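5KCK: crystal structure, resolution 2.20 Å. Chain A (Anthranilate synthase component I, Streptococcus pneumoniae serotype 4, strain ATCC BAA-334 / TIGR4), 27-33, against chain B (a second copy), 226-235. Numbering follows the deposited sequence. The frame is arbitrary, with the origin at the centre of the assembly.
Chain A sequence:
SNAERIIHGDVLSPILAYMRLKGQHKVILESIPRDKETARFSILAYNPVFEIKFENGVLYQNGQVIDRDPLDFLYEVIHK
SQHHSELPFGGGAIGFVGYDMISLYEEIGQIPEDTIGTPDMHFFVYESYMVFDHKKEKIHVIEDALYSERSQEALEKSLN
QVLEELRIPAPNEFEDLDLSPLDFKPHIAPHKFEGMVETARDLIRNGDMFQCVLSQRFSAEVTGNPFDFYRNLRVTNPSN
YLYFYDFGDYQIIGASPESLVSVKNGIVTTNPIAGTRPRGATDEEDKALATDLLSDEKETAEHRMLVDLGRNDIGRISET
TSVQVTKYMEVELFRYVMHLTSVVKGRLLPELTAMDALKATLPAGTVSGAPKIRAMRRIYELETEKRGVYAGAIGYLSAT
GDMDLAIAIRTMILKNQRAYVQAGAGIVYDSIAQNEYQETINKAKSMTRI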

# COMPACT_ATOMS: atom_id res chain seq x y z
N VAL A 27 -22.76 -2.13 -0.03
CA VAL A 27 -21.88 -3.09 -0.71
C VAL A 27 -20.47 -2.52 -0.74
O VAL A 27 -20.28 -1.30 -0.76
CB VAL A 27 -22.36 -3.41 -2.15
CG1 VAL A 27 -23.72 -4.10 -2.13
CG2 VAL A 27 -22.41 -2.15 -3.05
N ILE A 28 -19.49 -3.42 -0.72
CA ILE A 28 -18.08 -3.07 -0.89
C ILE A 28 -17.54 -3.88 -2.05
O ILE A 28 -17.70 -5.10 -2.07
CB ILE A 28 -17.21 -3.37 0.35
CG1 ILE A 28 -17.85 -2.94 1.64
CG2 ILE A 28 -15.85 -2.67 0.21
CD1 ILE A 28 -16.95 -3.22 2.84
N LEU A 29 -16.82 -3.21 -2.95
CA LEU A 29 -16.08 -3.85 -4.03
C LEU A 29 -14.70 -3.22 -4.06
O LEU A 29 -14.57 -1.99 -4.08
CB LEU A 29 -16.80 -3.66 -5.37
CG LEU A 29 -16.16 -4.18 -6.64
CD1 LEU A 29 -15.90 -5.69 -6.58
CD2 LEU A 29 -17.06 -3.83 -7.81
N GLU A 30 -13.66 -4.05 -4.03
CA GLU A 30 -12.30 -3.56 -3.86
C GLU A 30 -11.37 -4.26 -4.84
O GLU A 30 -11.62 -5.38 -5.28
CB GLU A 30 -11.77 -3.78 -2.44
CG GLU A 30 -12.61 -3.17 -1.35
CD GLU A 30 -11.94 -3.23 -0.01
OE1 GLU A 30 -12.23 -4.17 0.75
OE2 GLU A 30 -11.10 -2.35 0.27
N SER A 31 -10.26 -3.59 -5.14
CA SER A 31 -9.17 -4.14 -5.95
C SER A 31 -7.88 -3.94 -5.19
O SER A 31 -7.45 -2.79 -5.00
CB SER A 31 -9.11 -3.47 -7.32
OG SER A 31 -8.19 -4.15 -8.16
N ILE A 32 -7.26 -5.03 -4.74
CA ILE A 32 -6.05 -4.94 -3.92
C ILE A 32 -4.97 -5.87 -4.49
O ILE A 32 -4.78 -6.98 -3.98
CB ILE A 32 -6.35 -5.26 -2.44
CG1 ILE A 32 -7.41 -4.29 -1.90
CG2 ILE A 32 -5.09 -5.15 -1.58
CD1 ILE A 32 -7.67 -4.45 -0.41
N PRO A 33 -4.27 -5.47 -5.56
CA PRO A 33 -3.09 -6.22 -5.99
C PRO A 33 -1.96 -6.18 -4.96
O PRO A 33 -1.16 -7.12 -4.90
CB PRO A 33 -2.67 -5.51 -7.28
CG PRO A 33 -3.91 -4.91 -7.78
CD PRO A 33 -4.68 -4.48 -6.57
N PRO B 226 -19.99 -12.21 9.92
CA PRO B 226 -19.58 -12.29 8.50
C PRO B 226 -18.67 -11.15 8.06
O PRO B 226 -17.71 -11.37 7.31
CB PRO B 226 -20.92 -12.25 7.75
CG PRO B 226 -21.87 -11.58 8.70
CD PRO B 226 -21.43 -11.99 10.08
N PHE B 227 -18.97 -9.92 8.50
CA PHE B 227 -18.14 -8.78 8.13
C PHE B 227 -16.71 -8.93 8.66
O PHE B 227 -15.75 -8.59 7.97
CB PHE B 227 -18.78 -7.49 8.64
CG PHE B 227 -18.11 -6.26 8.16
CD1 PHE B 227 -18.15 -5.91 6.82
CD2 PHE B 227 -17.41 -5.44 9.04
CE1 PHE B 227 -17.52 -4.77 6.36
CE2 PHE B 227 -16.78 -4.29 8.59
CZ PHE B 227 -16.84 -3.96 7.25
N ASP B 228 -16.55 -9.46 9.88
CA ASP B 228 -15.19 -9.67 10.38
C ASP B 228 -14.46 -10.71 9.55
O ASP B 228 -13.23 -10.62 9.38
CB ASP B 228 -15.20 -10.08 11.85
CG ASP B 228 -15.52 -8.92 12.78
OD1 ASP B 228 -15.54 -7.76 12.32
OD2 ASP B 228 -15.74 -9.18 13.98
N PHE B 229 -15.17 -11.70 9.02
CA PHE B 229 -14.56 -12.62 8.06
C PHE B 229 -14.05 -11.86 6.84
O PHE B 229 -12.92 -12.08 6.39
CB PHE B 229 -15.56 -13.70 7.66
CG PHE B 229 -15.04 -14.63 6.60
CD1 PHE B 229 -14.24 -15.71 6.93
CD2 PHE B 229 -15.37 -14.43 5.27
CE1 PHE B 229 -13.77 -16.57 5.95
CE2 PHE B 229 -14.90 -15.29 4.28
CZ PHE B 229 -14.10 -16.35 4.63
N TYR B 230 -14.86 -10.92 6.32
CA TYR B 230 -14.39 -10.10 5.20
C TYR B 230 -13.16 -9.30 5.58
O TYR B 230 -12.19 -9.24 4.81
CB TYR B 230 -15.51 -9.17 4.70
CG TYR B 230 -15.07 -8.34 3.50
CD1 TYR B 230 -14.86 -8.94 2.27
CD2 TYR B 230 -14.86 -6.97 3.60
CE1 TYR B 230 -14.45 -8.21 1.16
CE2 TYR B 230 -14.44 -6.22 2.51
CZ TYR B 230 -14.24 -6.85 1.28
OH TYR B 230 -13.83 -6.13 0.18
N ARG B 231 -13.16 -8.68 6.77
CA ARG B 231 -12.00 -7.90 7.20
C ARG B 231 -10.75 -8.76 7.24
O ARG B 231 -9.66 -8.31 6.87
CB ARG B 231 -12.25 -7.28 8.58
CG ARG B 231 -13.37 -6.24 8.61
CD ARG B 231 -13.67 -5.82 10.05
NE ARG B 231 -12.49 -5.25 10.69
CZ ARG B 231 -12.37 -5.02 11.99
NH1 ARG B 231 -13.36 -5.32 12.83
NH2 ARG B 231 -11.25 -4.49 12.45
N ASN B 232 -10.88 -10.02 7.66
CA ASN B 232 -9.71 -10.89 7.68
C ASN B 232 -9.36 -11.37 6.28
O ASN B 232 -8.18 -11.51 5.95
CB ASN B 232 -9.95 -12.08 8.61
CG ASN B 232 -8.67 -12.86 8.86
OD1 ASN B 232 -7.69 -12.33 9.38
ND2 ASN B 232 -8.67 -14.14 8.48
N LEU B 233 -10.39 -11.59 5.46
CA LEU B 233 -10.17 -12.09 4.10
C LEU B 233 -9.34 -11.11 3.28
O LEU B 233 -8.42 -11.52 2.56
CB LEU B 233 -11.51 -12.35 3.42
CG LEU B 233 -11.45 -12.99 2.03
CD1 LEU B 233 -10.86 -14.40 2.13
CD2 LEU B 233 -12.82 -13.01 1.37
N ARG B 234 -9.64 -9.82 3.37
CA ARG B 234 -8.94 -8.85 2.54
C ARG B 234 -7.50 -8.66 2.96
O ARG B 234 -6.70 -8.14 2.17
CB ARG B 234 -9.69 -7.50 2.53
CG ARG B 234 -9.87 -6.86 3.89
CD ARG B 234 -11.03 -5.86 3.90
NE ARG B 234 -10.80 -4.65 3.11
CZ ARG B 234 -9.91 -3.71 3.43
NH1 ARG B 234 -9.14 -3.83 4.51
NH2 ARG B 234 -9.78 -2.64 2.65
N VAL B 235 -7.12 -9.11 4.16
CA VAL B 235 -5.71 -9.12 4.54
C VAL B 235 -5.03 -10.41 4.09
O VAL B 235 -3.87 -10.39 3.66
CB VAL B 235 -5.57 -8.91 6.06
CG1 VAL B 235 -4.12 -9.11 6.49
CG2 VAL B 235 -6.05 -7.52 6.44

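The strand of chain A (from Val A27) and the helix Pro B226 to Val B235 run nearly parallel, 9° between their N-to-C directions, with axes no closer than 11.6 Å. No backbone contact bridges that gap; long side chains do. Strand alternation directs the CA-to-CB bonds of Ile A28 and Glu A30 toward the helix and that of Leu A29 away; Ile A32 also points toward it. Tyr B230 and Arg B234, one helical turn apart, point back.

Glu A30 is the polar centre. With chi1 m (-57°) and chi2 t (-171°) the chain extends, and chi3 of -96° sets the carboxylate to meet both partners. Glu A30 OE1 accepts from Tyr B230 OH at 2.6 Å and from Arg B234 NE at 2.8 Å (N-H...O 175°); Arg B234 NH2 reaches Glu A30 OE2 at 2.7 Å (171°). Two near-linear bonds make this a bidentate salt bridge along the guanidinium edge. Arg B234 achieves it with chi1 p and a chain that bends at chi3 (-69°) and chi4 (-68°).

Ile A28, m then t, extends CD1 to 3.9 Å from both Phe B227 CE1, at the ring edge, and Tyr B230 CE2. Phe B227 starts sideways, but with chi1 t (-172°) its ring end comes nearer; Tyr B230, also t (-178°), carries its hydroxyl to the carboxylate and offers ring carbons to Ile A28, an apolar contact. Ile A32, also m,t but poorly ordered, lays CD1 over one guanidinium face, 4.1 Å from Arg B234 NH2.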